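PDB 3MQ2: 16S rRNA methyltransferase from Streptomyces sp. DSM 40477, which methylates N1 of adenine 1408 in 16S rRNA with S-adenosyl-L-methionine as methyl donor, conferring resistance to aminoglycosides such as kanamycin, neomycin and apramycin. Local coordinates for residues Gln22-Tyr27 and Pro95-Gly100; Val31-Val34 and Lys40-Tyr43; Ala144-Val149 and His155-Pro160; Trp166-Tyr171 and Trp176-Cys181. All blocks are in the same frame, centred on the assembly; numbering follows the deposited sequence.

Interaction 1: Gln22-Tyr27 and Pro95-Gly100; sequences QLRSQY and PLSGVG
Arg24 leaves its helix with chi1 at 98°, off the usual staggered values, runs straight through chi2 and then bends at chi3 (-65°), and this path delivers its guanidinium to the backbone of Ser97. The grip is end-on and converges on one atom. The carbonyl oxygen of Ser97 accepts from both terminal nitrogens, lying 2.7 Å from Arg24 NH1 and 2.6 Å from Arg24 NH2. Two diverging N-H groups that share one acceptor cannot both aim straight at it, consistent with N-H...O angles near 140° despite the short lengths. The oxygen sits almost exactly in the guanidinium plane; seen from the carbonyl, NH2 lies in its plane while NH1 is tilted out of it. Gly98 follows, and its own carbonyl oxygen is 3.4 Å from Arg24 NH2. With its positive phi, this glycine turns the chain beside the guanidinium. NH1 has a second partner in Glu21, one helical turn back, whose carboxylate forms a salt bridge with it and helps to fix the rotation of the group. Arg24 also touches Val30 and Leu53 of two sheet strands. Beyond the arginine the chain folds into a type I turn, Arg24 to Tyr27, on its way to strand 29-34. What results is a helix-to-loop tie beside the N-terminal ends of the central strands of the Rossmann-like sheet, joining the N-terminal helix 17-24 to the loop that enters strand 99-105.

Interaction 2: Val31-Val34 and Lys40-Tyr43; sequences VLDV and KHPY
Asp33 OD2 is the polar atom on which this contact converges: Thr36 OG1 hydrogen-bonds to it from the intervening loop, while two carbons of the helix close in on it, Pro42 CD at 3.5 Å and His41 CD2 at 3.6 Å. No hydrogen bond joins Asp33 to the helix residues themselves; the carboxylate meets C-H groups instead. Its position follows from chi1 of -169°, which sets CG opposite the backbone N and extends the group from the strand toward the first turn of the helix. His41 presents the edge of its imidazole, with the carboxylate oxygen close to the ring plane, and the planes of the two groups stand 71° apart. Its nearest nitrogen stays well short of bonding: Asp33 OD1 and His41 NE2 are 4.6 Å apart. Both ring nitrogens are held by other partners, ND1 by the carbonyl of Leu192 and NE2 by ND1 of His103 on the neighbouring strand, so the imidazole is fixed in rotation as well as position. Pro42 crosses Asp33 at about a right angle and buries the rest of its ring against Val54 and Ala56 of strand 52-58. The cofactor site is close by. The side chain of Asp33 comes to about 5 Å from the bound S-adenosyl-L-homocysteine, and Gly35, a cofactor-binding residue, lies in the loop between the segments. Strand, glycine-containing loop and helix together form the first beta-alpha unit of a Rossmann-like methyltransferase, with the cofactor-binding loop at its turn.

Interaction 3: Ala144-Val149 and His155-Pro160; sequences AWRPSV and HPEPTP
Trp145 spreads one face of its indole over the backbone of Glu157 and the ring of Pro158. Both are CH-pi contacts, with Glu157 CA 3.5 Å from the centroid of the five-membered ring and Pro158 CD equally far from the centroid of the six-membered one; each carbon sits within about 11° of the ring normal. The proline crosses the indole at roughly a right angle, and its CD makes the closest approach. At the edge of the indole, NE1 makes a weak, bent hydrogen bond of 2.9 Å to the carbonyl oxygen of His155, which lies near the ring plane. Next along the chain, Arg146 reaches over as an extended side chain and takes the Glu157 carboxylate side-on. Its NE bonds OE1 at 3.1 Å and its NH2 bonds OE2 at 2.8 Å, both nearly straight and both on the syn side, with the two flat groups turned 41° apart. Glu157 is fully extended to meet it, CG anti to the backbone N (chi1 180°). Two waters fill in: one donates to Trp145 O and Glu157 OE1, the other accepts a hydrogen bond from Ser148 OG and donates one to His155 O. The arginine is shared, its NH1 pairing with Asp205 and the carbonyl of Phe207, while Leu116 and Val152 pack against the indole. A paired salt bridge and two C-H groups over an aromatic face thus hold a loop that has no regular helix or strand; the carboxylate, met by Arg146 and a water donor, would be expected to stay ionised.

Interaction 4: Trp166-Tyr171 and Trp176-Cys181; sequences WLAPRY and WKLADC
A single water makes three hydrogen bonds between Ala168 on the helix and the strand carrying Leu178, where helix and strand have no direct backbone bond. It donates to Ala168 O at 2.9 Å and to Trp176 O at 2.7 Å, and accepts from Leu178 N at 2.9 Å. The kink in the helix at Pro169, whose N has no hydrogen to give the turn before, lies right beside this site. Leu178 packs beside the water: with CG anti to its backbone N (chi1 -177°), it lays CD2 against the helix, 3.8 Å from Ala168 N and 4.1 Å from Leu167 CB. Helix and strand run nearly antiparallel, their axes 152° apart in direction and 7.3 Å apart at closest, as suits a helix that turns back into an edge strand of the sheet. That strand, 176-184, pairs with 209-216 and ends the 3-2-1-4-5-7-6 order of class I methyltransferases, and the helix packs on this end of the Rossmann-like sheet. At the tight end of the turn, Trp176 N donates to Tyr171 O at 2.8 Å, from well above the carbonyl plane. The two aromatic side chains meet obliquely, with Tyr171 CD2 3.7 Å from Trp176 CB. Their polar ends are turned to other elements: Tyr171 OH bonds the carbonyl of Val115, and Trp176 NE1 bonds that of Leu123. Phe136 and Val138 of strand 134-141 touch both side chains, and Leu212 and Ile216 of strand 209-216 add to the same buried layer.

In the fold
From the N terminus, interaction 1 closes the longest loop, from helix 17-24 to the entry of strand 99-105. Interaction 2 is nested inside it, joining strand 29-34 to the helix that follows; the two touch where Leu96, in the loop, and Val99, on strand 99-105, pack on Leu32 of the neighbouring strand. Interactions 3 and 4 come later, in series and without crossing. The first closes a short irregular loop between strand 134-141 and helix 160-173, the second turns that helix into the edge strand 176-184. They also touch: His155 probably hydrogen-bonds Arg170 and packs on Trp166. Interactions 1 and 3 lie on opposite sides of the chain's centre, about 35 Å apart between centres.

Interaction 1: Gln22-Tyr27 and Pro95-Gly100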
loop_
_atom_site.group_PDB
_atom_site.type_symbol
_atom_site.label_atom_id
_atom_site.label_comp_id
_atom_site.label_asym_id
_atom_site.label_seq_id
_atom_site.Cartn_x
_atom_site.Cartn_y
_atom_site.Cartn_z
ATOM N N GLN A 22 0.712 18.065 -13.355
ATOM C CA GLN A 22 1.528 18.106 -14.558
ATOM C C GLN A 22 2.326 16.815 -14.710
ATOM O O GLN A 22 2.451 16.284 -15.813
ATOM C CB GLN A 22 2.450 19.325 -14.547
ATOM C CG GLN A 22 1.700 20.650 -14.577
ATOM C CD GLN A 22 2.628 21.855 -14.614
ATOM O OE1 GLN A 22 2.333 22.860 -15.263
ATOM N NE2 GLN A 22 3.753 21.761 -13.910
ATOM N N LEU A 23 2.856 16.310 -13.599
ATOM C CA LEU A 23 3.600 15.056 -13.618
ATOM C C LEU A 23 2.693 13.902 -14.024
ATOM O O LEU A 23 2.983 13.178 -14.975
ATOM C CB LEU A 23 4.225 14.769 -12.250
ATOM C CG LEU A 23 4.928 13.416 -12.104
ATOM C CD1 LEU A 23 6.044 13.271 -13.127
ATOM C CD2 LEU A 23 5.470 13.223 -10.697
ATOM N N ARG A 24 1.585 13.747 -13.303
ATOM C CA ARG A 24 0.673 12.633 -13.529
ATOM C C ARG A 24 0.153 12.620 -14.957
ATOM O O ARG A 24 -0.097 11.556 -15.517
ATOM C CB ARG A 24 -0.540 12.737 -12.609
ATOM C CG ARG A 24 -1.708 13.367 -13.338
ATOM C CD ARG A 24 -2.946 13.402 -12.515
ATOM N NE ARG A 24 -3.437 12.074 -12.213
ATOM C CZ ARG A 24 -4.176 11.814 -11.147
ATOM N NH1 ARG A 24 -4.483 12.808 -10.320
ATOM N NH2 ARG A 24 -4.607 10.583 -10.917
ATOM N N SER A 25 -0.030 13.802 -15.542
ATOM C CA SER A 25 -0.679 13.903 -16.849
ATOM C C SER A 25 0.145 13.233 -17.944
ATOM O O SER A 25 -0.354 12.969 -19.035
ATOM C CB SER A 25 -0.977 15.364 -17.206
ATOM O OG SER A 25 0.215 16.106 -17.383
ATOM N N GLN A 26 1.405 12.941 -17.633
ATOM C CA GLN A 26 2.313 12.324 -18.591
ATOM C C GLN A 26 2.236 10.804 -18.567
ATOM O O GLN A 26 2.816 10.133 -19.423
ATOM C CB GLN A 26 3.751 12.766 -18.313
ATOM C CG GLN A 26 3.927 14.274 -18.225
ATOM C CD GLN A 26 5.292 14.666 -17.702
ATOM O OE1 GLN A 26 6.128 13.810 -17.416
ATOM N NE2 GLN A 26 5.523 15.968 -17.570
ATOM N N TYR A 27 1.523 10.260 -17.585
ATOM C CA TYR A 27 1.430 8.816 -17.436
ATOM C C TYR A 27 0.015 8.308 -17.671
ATOM O O TYR A 27 -0.944 9.074 -17.647
ATOM C CB TYR A 27 1.977 8.369 -16.069
ATOM C CG TYR A 27 3.451 8.684 -15.923
ATOM C CD1 TYR A 27 4.407 7.780 -16.334
ATOM C CD2 TYR A 27 3.878 9.905 -15.415
ATOM C CE1 TYR A 27 5.747 8.059 -16.234
ATOM C CE2 TYR A 27 5.233 10.196 -15.303
ATOM C CZ TYR A 27 6.159 9.260 -15.719
ATOM O OH TYR A 27 7.510 9.508 -15.635
ATOM N N PRO A 95 -3.193 15.148 -1.054
ATOM C CA PRO A 95 -4.306 15.527 -1.924
ATOM C C PRO A 95 -4.206 14.847 -3.285
ATOM O O PRO A 95 -4.109 15.515 -4.316
ATOM C CB PRO A 95 -4.135 17.045 -2.054
ATOM C CG PRO A 95 -2.682 17.265 -1.909
ATOM C CD PRO A 95 -2.203 16.230 -0.915
ATOM N N LEU A 96 -4.210 13.516 -3.275
ATOM C CA LEU A 96 -4.187 12.729 -4.500
ATOM C C LEU A 96 -5.610 12.524 -4.999
ATOM O O LEU A 96 -6.550 12.446 -4.216
ATOM C CB LEU A 96 -3.527 11.369 -4.232
ATOM C CG LEU A 96 -2.047 11.376 -3.841
ATOM C CD1 LEU A 96 -1.646 10.082 -3.146
ATOM C CD2 LEU A 96 -1.184 11.608 -5.065
ATOM N N SER A 97 -5.772 12.421 -6.311
ATOM C CA SER A 97 -7.088 12.132 -6.846
ATOM C C SER A 97 -6.952 11.185 -8.026
ATOM O O SER A 97 -5.936 11.193 -8.716
ATOM C CB SER A 97 -7.766 13.421 -7.304
ATOM O OG SER A 97 -6.933 14.096 -8.228
ATOM N N GLY A 98 -7.969 10.362 -8.231
ATOM C CA GLY A 98 -8.030 9.477 -9.382
ATOM C C GLY A 98 -7.000 8.357 -9.451
ATOM O O GLY A 98 -6.680 7.872 -10.536
ATOM N N VAL A 99 -6.476 7.938 -8.306
ATOM C CA VAL A 99 -5.579 6.778 -8.271
ATOM C C VAL A 99 -6.299 5.570 -8.888
ATOM O O VAL A 99 -7.489 5.381 -8.659
ATOM C CB VAL A 99 -5.142 6.461 -6.828
ATOM C CG1 VAL A 99 -4.415 5.117 -6.766
ATOM C CG2 VAL A 99 -4.263 7.594 -6.268
ATOM N N GLY A 100 -5.577 4.761 -9.670
ATOM C CA GLY A 100 -6.175 3.627 -10.366
ATOM C C GLY A 100 -5.902 2.263 -9.762
ATOM O O GLY A 100 -6.567 1.276 -10.096
#

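Interaction 2: Val31-Val34 and Lys40-Tyr43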
loop_
_atom_site.group_PDB
_atom_site.type_symbol
_atom_site.label_atom_id
_atom_site.label_comp_id
_atom_site.label_asym_id
_atom_site.label_seq_id
_atom_site.Cartn_x
_atom_site.Cartn_y
_atom_site.Cartn_z
ATOM N N VAL A 31 -0.499 4.426 -9.522
ATOM C CA VAL A 31 -0.553 3.363 -8.521
ATOM C C VAL A 31 -0.088 3.975 -7.216
ATOM O O VAL A 31 0.867 4.724 -7.225
ATOM C CB VAL A 31 0.425 2.223 -8.886
ATOM C CG1 VAL A 31 0.470 1.156 -7.799
ATOM C CG2 VAL A 31 0.049 1.599 -10.230
ATOM N N LEU A 32 -0.769 3.676 -6.112
ATOM C CA LEU A 32 -0.395 4.226 -4.804
ATOM C C LEU A 32 -0.104 3.103 -3.819
ATOM O O LEU A 32 -0.930 2.208 -3.648
ATOM C CB LEU A 32 -1.533 5.088 -4.255
ATOM C CG LEU A 32 -1.342 5.638 -2.840
ATOM C CD1 LEU A 32 -0.169 6.614 -2.803
ATOM C CD2 LEU A 32 -2.605 6.331 -2.362
ATOM N N ASP A 33 1.061 3.152 -3.172
ATOM C CA ASP A 33 1.392 2.197 -2.115
ATOM C C ASP A 33 1.318 2.931 -0.776
ATOM O O ASP A 33 2.052 3.890 -0.559
ATOM C CB ASP A 33 2.800 1.619 -2.320
ATOM C CG ASP A 33 3.089 0.428 -1.413
ATOM O OD1 ASP A 33 2.131 -0.272 -1.030
ATOM O OD2 ASP A 33 4.270 0.176 -1.086
ATOM N N VAL A 34 0.431 2.484 0.106
ATOM C CA VAL A 34 0.215 3.129 1.399
ATOM C C VAL A 34 0.935 2.366 2.506
ATOM O O VAL A 34 0.705 1.175 2.695
ATOM C CB VAL A 34 -1.297 3.216 1.720
ATOM C CG1 VAL A 34 -1.522 3.830 3.108
ATOM C CG2 VAL A 34 -2.022 4.009 0.624
ATOM N N LYS A 40 10.829 -0.657 -1.247
ATOM C CA LYS A 40 11.331 -1.583 -2.264
ATOM C C LYS A 40 10.237 -2.015 -3.240
ATOM O O LYS A 40 10.480 -2.171 -4.434
ATOM C CB LYS A 40 11.943 -2.821 -1.600
ATOM C CG LYS A 40 13.215 -2.539 -0.814
ATOM C CD LYS A 40 13.732 -3.792 -0.117
ATOM C CE LYS A 40 15.036 -3.520 0.616
ATOM N NZ LYS A 40 16.118 -3.093 -0.314
ATOM N N HIS A 41 9.024 -2.196 -2.730
ATOM C CA HIS A 41 7.920 -2.672 -3.561
ATOM C C HIS A 41 7.560 -1.696 -4.681
ATOM O O HIS A 41 7.502 -2.070 -5.845
ATOM C CB HIS A 41 6.689 -2.970 -2.691
ATOM C CG HIS A 41 5.425 -3.160 -3.472
ATOM N ND1 HIS A 41 5.232 -4.221 -4.332
ATOM C CD2 HIS A 41 4.295 -2.415 -3.534
ATOM C CE1 HIS A 41 4.037 -4.122 -4.887
ATOM N NE2 HIS A 41 3.445 -3.037 -4.415
ATOM N N PRO A 42 7.310 -0.423 -4.336
ATOM C CA PRO A 42 6.946 0.510 -5.411
ATOM C C PRO A 42 8.094 0.750 -6.390
ATOM O O PRO A 42 7.856 1.088 -7.547
ATOM C CB PRO A 42 6.592 1.803 -4.657
ATOM C CG PRO A 42 7.242 1.660 -3.304
ATOM C CD PRO A 42 7.177 0.176 -2.998
ATOM N N TYR A 43 9.327 0.570 -5.935
ATOM C CA TYR A 43 10.465 0.695 -6.834
ATOM C C TYR A 43 10.352 -0.387 -7.905
ATOM O O TYR A 43 10.503 -0.112 -9.098
ATOM C CB TYR A 43 11.782 0.569 -6.068
ATOM C CG TYR A 43 12.992 0.827 -6.933
ATOM C CD1 TYR A 43 13.538 2.101 -7.036
ATOM C CD2 TYR A 43 13.583 -0.202 -7.655
ATOM C CE1 TYR A 43 14.646 2.346 -7.831
ATOM C CE2 TYR A 43 14.688 0.037 -8.460
ATOM C CZ TYR A 43 15.216 1.311 -8.540
ATOM O OH TYR A 43 16.320 1.552 -9.337
#

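Interaction 3: Ala144-Val149 and His155-Pro160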
loop_
_atom_site.group_PDB
_atom_site.type_symbol
_atom_site.label_atom_id
_atom_site.label_comp_id
_atom_site.label_asym_id
_atom_site.label_seq_id
_atom_site.Cartn_x
_atom_site.Cartn_y
_atom_site.Cartn_z
ATOM N N ALA A 144 0.074 -10.918 12.611
ATOM C CA ALA A 144 -0.588 -9.983 13.508
ATOM C C ALA A 144 -1.534 -10.742 14.433
ATOM O O ALA A 144 -2.082 -10.171 15.371
ATOM C CB ALA A 144 -1.354 -8.914 12.705
ATOM N N TRP A 145 -1.733 -12.031 14.157
ATOM C CA TRP A 145 -2.592 -12.867 14.994
ATOM C C TRP A 145 -1.828 -14.046 15.583
ATOM O O TRP A 145 -2.431 -14.993 16.074
ATOM C CB TRP A 145 -3.788 -13.399 14.193
ATOM C CG TRP A 145 -4.797 -12.361 13.847
ATOM C CD1 TRP A 145 -5.912 -12.030 14.572
ATOM C CD2 TRP A 145 -4.802 -11.503 12.693
ATOM N NE1 TRP A 145 -6.606 -11.027 13.938
ATOM C CE2 TRP A 145 -5.948 -10.685 12.788
ATOM C CE3 TRP A 145 -3.948 -11.346 11.596
ATOM C CZ2 TRP A 145 -6.260 -9.716 11.826
ATOM C CZ3 TRP A 145 -4.256 -10.379 10.645
ATOM C CH2 TRP A 145 -5.410 -9.586 10.762
ATOM N N ARG A 146 -0.505 -13.980 15.540
ATOM C CA ARG A 146 0.329 -15.112 15.927
ATOM C C ARG A 146 1.469 -14.672 16.844
ATOM O O ARG A 146 2.636 -14.799 16.493
ATOM C CB ARG A 146 0.883 -15.781 14.669
ATOM C CG ARG A 146 -0.211 -16.257 13.699
ATOM C CD ARG A 146 0.378 -16.865 12.429
ATOM N NE ARG A 146 -0.656 -17.192 11.448
ATOM C CZ ARG A 146 -0.395 -17.596 10.209
ATOM N NH1 ARG A 146 0.861 -17.722 9.802
ATOM N NH2 ARG A 146 -1.387 -17.851 9.367
ATOM N N PRO A 147 1.133 -14.157 18.037
ATOM C CA PRO A 147 -0.218 -14.011 18.584
ATOM C C PRO A 147 -0.808 -12.628 18.297
ATOM O O PRO A 147 -0.136 -11.754 17.747
ATOM C CB PRO A 147 0.026 -14.161 20.082
ATOM C CG PRO A 147 1.332 -13.445 20.269
ATOM C CD PRO A 147 2.157 -13.775 19.029
ATOM N N SER A 148 -2.069 -12.434 18.672
ATOM C CA SER A 148 -2.751 -11.172 18.389
ATOM C C SER A 148 -1.996 -9.956 18.931
ATOM O O SER A 148 -1.651 -9.898 20.115
ATOM C CB SER A 148 -4.175 -11.200 18.945
ATOM O OG SER A 148 -4.978 -12.146 18.264
ATOM N N VAL A 149 -1.749 -8.987 18.053
ATOM C CA VAL A 149 -1.133 -7.718 18.443
ATOM C C VAL A 149 -2.239 -6.778 18.936
ATOM O O VAL A 149 -3.416 -6.993 18.647
ATOM C CB VAL A 149 -0.378 -7.083 17.259
ATOM C CG1 VAL A 149 0.769 -7.990 16.819
ATOM C CG2 VAL A 149 -1.330 -6.846 16.091
ATOM N N HIS A 155 -10.332 -9.322 17.033
ATOM C CA HIS A 155 -10.577 -9.872 15.705
ATOM C C HIS A 155 -9.890 -11.225 15.588
ATOM O O HIS A 155 -8.700 -11.344 15.878
ATOM C CB HIS A 155 -10.022 -8.955 14.617
ATOM C CG HIS A 155 -10.840 -7.729 14.369
ATOM N ND1 HIS A 155 -10.550 -6.514 14.952
ATOM C CD2 HIS A 155 -11.919 -7.522 13.579
ATOM C CE1 HIS A 155 -11.427 -5.613 14.544
ATOM N NE2 HIS A 155 -12.268 -6.199 13.708
ATOM N N PRO A 156 -10.635 -12.259 15.173
ATOM C CA PRO A 156 -9.999 -13.555 14.919
ATOM C C PRO A 156 -9.127 -13.460 13.672
ATOM O O PRO A 156 -9.347 -12.559 12.870
ATOM C CB PRO A 156 -11.192 -14.480 14.661
ATOM C CG PRO A 156 -12.251 -13.572 14.127
ATOM C CD PRO A 156 -12.075 -12.270 14.864
ATOM N N GLU A 157 -8.154 -14.354 13.513
ATOM C CA GLU A 157 -7.336 -14.348 12.303
ATOM C C GLU A 157 -8.224 -14.623 11.094
ATOM O O GLU A 157 -8.953 -15.612 11.073
ATOM C CB GLU A 157 -6.225 -15.397 12.371
ATOM C CG GLU A 157 -5.350 -15.415 11.105
ATOM C CD GLU A 157 -4.241 -16.447 11.144
ATOM O OE1 GLU A 157 -3.601 -16.606 12.211
ATOM O OE2 GLU A 157 -4.007 -17.100 10.099
ATOM N N PRO A 158 -8.173 -13.747 10.081
ATOM C CA PRO A 158 -9.057 -13.960 8.930
ATOM C C PRO A 158 -8.587 -15.078 8.010
ATOM O O PRO A 158 -7.397 -15.335 7.855
ATOM C CB PRO A 158 -8.997 -12.624 8.189
ATOM C CG PRO A 158 -7.651 -12.070 8.545
ATOM C CD PRO A 158 -7.413 -12.491 9.975
ATOM N N THR A 159 -9.551 -15.748 7.394
ATOM C CA THR A 159 -9.255 -16.791 6.431
ATOM C C THR A 159 -9.986 -16.408 5.159
ATOM O O THR A 159 -10.842 -15.522 5.188
ATOM C CB THR A 159 -9.788 -18.148 6.904
ATOM O OG1 THR A 159 -11.221 -18.106 6.927
ATOM C CG2 THR A 159 -9.262 -18.473 8.298
ATOM N N PRO A 160 -9.658 -17.070 4.040
ATOM C CA PRO A 160 -10.383 -16.781 2.804
ATOM C C PRO A 160 -11.893 -16.819 3.027
ATOM O O PRO A 160 -12.605 -15.926 2.563
ATOM C CB PRO A 160 -9.945 -17.923 1.882
ATOM C CG PRO A 160 -8.560 -18.224 2.332
ATOM C CD PRO A 160 -8.586 -18.058 3.828
HETATM O O HOH W 1 -3.880 -17.142 14.701
HETATM O O HOH W 2 -7.458 -11.311 18.247
#

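Interaction 4: Trp166-Tyr171 and Trp176-Cys181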
loop_
_atom_site.group_PDB
_atom_site.type_symbol
_atom_site.label_atom_id
_atom_site.label_comp_id
_atom_site.label_asym_id
_atom_site.label_seq_id
_atom_site.Cartn_x
_atom_site.Cartn_y
_atom_site.Cartn_z
ATOM N N TRP A 166 -17.176 -11.771 7.114
ATOM C CA TRP A 166 -17.263 -10.564 7.940
ATOM C C TRP A 166 -16.454 -9.354 7.456
ATOM O O TRP A 166 -16.720 -8.230 7.882
ATOM C CB TRP A 166 -16.987 -10.854 9.430
ATOM C CG TRP A 166 -15.601 -11.370 9.800
ATOM C CD1 TRP A 166 -15.238 -12.674 9.996
ATOM C CD2 TRP A 166 -14.424 -10.587 10.065
ATOM N NE1 TRP A 166 -13.910 -12.752 10.346
ATOM C CE2 TRP A 166 -13.387 -11.487 10.392
ATOM C CE3 TRP A 166 -14.144 -9.216 10.041
ATOM C CZ2 TRP A 166 -12.092 -11.060 10.697
ATOM C CZ3 TRP A 166 -12.855 -8.794 10.343
ATOM C CH2 TRP A 166 -11.847 -9.715 10.668
ATOM N N LEU A 167 -15.476 -9.569 6.580
ATOM C CA LEU A 167 -14.714 -8.441 6.029
ATOM C C LEU A 167 -15.429 -7.804 4.846
ATOM O O LEU A 167 -15.462 -6.584 4.722
ATOM C CB LEU A 167 -13.297 -8.855 5.628
ATOM C CG LEU A 167 -12.272 -8.860 6.763
ATOM C CD1 LEU A 167 -10.924 -9.362 6.276
ATOM C CD2 LEU A 167 -12.146 -7.463 7.356
ATOM N N ALA A 168 -16.000 -8.624 3.969
ATOM C CA ALA A 168 -16.671 -8.081 2.789
ATOM C C ALA A 168 -17.728 -7.026 3.141
ATOM O O ALA A 168 -17.747 -5.950 2.543
ATOM C CB ALA A 168 -17.272 -9.196 1.933
ATOM N N PRO A 169 -18.613 -7.333 4.106
ATOM C CA PRO A 169 -19.665 -6.377 4.473
ATOM C C PRO A 169 -19.077 -5.067 4.964
ATOM O O PRO A 169 -19.575 -4.000 4.605
ATOM C CB PRO A 169 -20.392 -7.080 5.622
ATOM C CG PRO A 169 -20.145 -8.515 5.399
ATOM C CD PRO A 169 -18.770 -8.617 4.812
ATOM N N ARG A 170 -18.028 -5.147 5.779
ATOM C CA ARG A 170 -17.365 -3.954 6.287
ATOM C C ARG A 170 -16.730 -3.150 5.167
ATOM O O ARG A 170 -16.771 -1.921 5.174
ATOM C CB ARG A 170 -16.275 -4.328 7.292
ATOM C CG ARG A 170 -16.779 -4.966 8.564
ATOM C CD ARG A 170 -15.615 -5.302 9.471
ATOM N NE ARG A 170 -16.050 -5.605 10.830
ATOM C CZ ARG A 170 -15.227 -5.723 11.863
ATOM N NH1 ARG A 170 -13.918 -5.564 11.695
ATOM N NH2 ARG A 170 -15.714 -6.001 13.065
ATOM N N TYR A 171 -16.115 -3.844 4.215
ATOM C CA TYR A 171 -15.493 -3.157 3.093
ATOM C C TYR A 171 -16.556 -2.439 2.264
ATOM O O TYR A 171 -16.364 -1.287 1.869
ATOM C CB TYR A 171 -14.673 -4.136 2.244
ATOM C CG TYR A 171 -13.239 -4.275 2.704
ATOM C CD1 TYR A 171 -12.930 -4.382 4.053
ATOM C CD2 TYR A 171 -12.195 -4.291 1.791
ATOM C CE1 TYR A 171 -11.618 -4.503 4.484
ATOM C CE2 TYR A 171 -10.880 -4.417 2.207
ATOM C CZ TYR A 171 -10.599 -4.527 3.555
ATOM O OH TYR A 171 -9.290 -4.637 3.963
ATOM N N TRP A 176 -15.569 -0.267 -0.630
ATOM C CA TRP A 176 -14.654 -1.216 -1.264
ATOM C C TRP A 176 -15.383 -2.507 -1.596
ATOM O O TRP A 176 -16.005 -3.111 -0.729
ATOM C CB TRP A 176 -13.484 -1.575 -0.348
ATOM C CG TRP A 176 -12.554 -0.445 0.007
ATOM C CD1 TRP A 176 -12.889 0.848 0.310
ATOM C CD2 TRP A 176 -11.129 -0.530 0.111
ATOM N NE1 TRP A 176 -11.745 1.575 0.600
ATOM C CE2 TRP A 176 -10.652 0.748 0.481
ATOM C CE3 TRP A 176 -10.204 -1.569 -0.062
ATOM C CZ2 TRP A 176 -9.302 1.015 0.672
ATOM C CZ3 TRP A 176 -8.854 -1.301 0.127
ATOM C CH2 TRP A 176 -8.417 -0.019 0.488
ATOM N N LYS A 177 -15.298 -2.928 -2.853
ATOM C CA LYS A 177 -15.890 -4.196 -3.271
ATOM C C LYS A 177 -14.853 -5.297 -3.148
ATOM O O LYS A 177 -13.931 -5.385 -3.961
ATOM C CB LYS A 177 -16.403 -4.112 -4.707
ATOM C CG LYS A 177 -16.834 -5.453 -5.290
ATOM C CD LYS A 177 -17.804 -6.176 -4.369
ATOM C CE LYS A 177 -18.213 -7.528 -4.942
ATOM N NZ LYS A 177 -18.819 -7.401 -6.292
ATOM N N LEU A 178 -15.001 -6.129 -2.118
ATOM C CA LEU A 178 -14.052 -7.213 -1.877
ATOM C C LEU A 178 -14.412 -8.404 -2.751
ATOM O O LEU A 178 -15.394 -9.097 -2.488
ATOM C CB LEU A 178 -14.043 -7.615 -0.398
ATOM C CG LEU A 178 -13.029 -8.693 -0.002
ATOM C CD1 LEU A 178 -11.613 -8.320 -0.436
ATOM C CD2 LEU A 178 -13.081 -8.943 1.500
ATOM N N ALA A 179 -13.613 -8.630 -3.792
ATOM C CA ALA A 179 -13.943 -9.619 -4.815
ATOM C C ALA A 179 -13.271 -10.957 -4.562
ATOM O O ALA A 179 -13.799 -12.005 -4.929
ATOM C CB ALA A 179 -13.551 -9.098 -6.180
ATOM N N ASP A 180 -12.090 -10.922 -3.958
ATOM C CA ASP A 180 -11.337 -12.144 -3.765
ATOM C C ASP A 180 -10.523 -12.120 -2.483
ATOM O O ASP A 180 -9.987 -11.083 -2.090
ATOM C CB ASP A 180 -10.413 -12.391 -4.949
ATOM C CG ASP A 180 -9.747 -13.746 -4.883
ATOM O OD1 ASP A 180 -10.415 -14.756 -5.203
ATOM O OD2 ASP A 180 -8.559 -13.804 -4.507
ATOM N N CYS A 181 -10.457 -13.270 -1.826
ATOM C CA CYS A 181 -9.622 -13.444 -0.644
ATOM C C CYS A 181 -8.883 -14.764 -0.776
ATOM O O CYS A 181 -9.505 -15.819 -0.920
ATOM C CB CYS A 181 -10.476 -13.460 0.626
ATOM S SG CYS A 181 -11.605 -12.052 0.798
HETATM O O HOH W 3 -17.064 -5.567 -0.227
#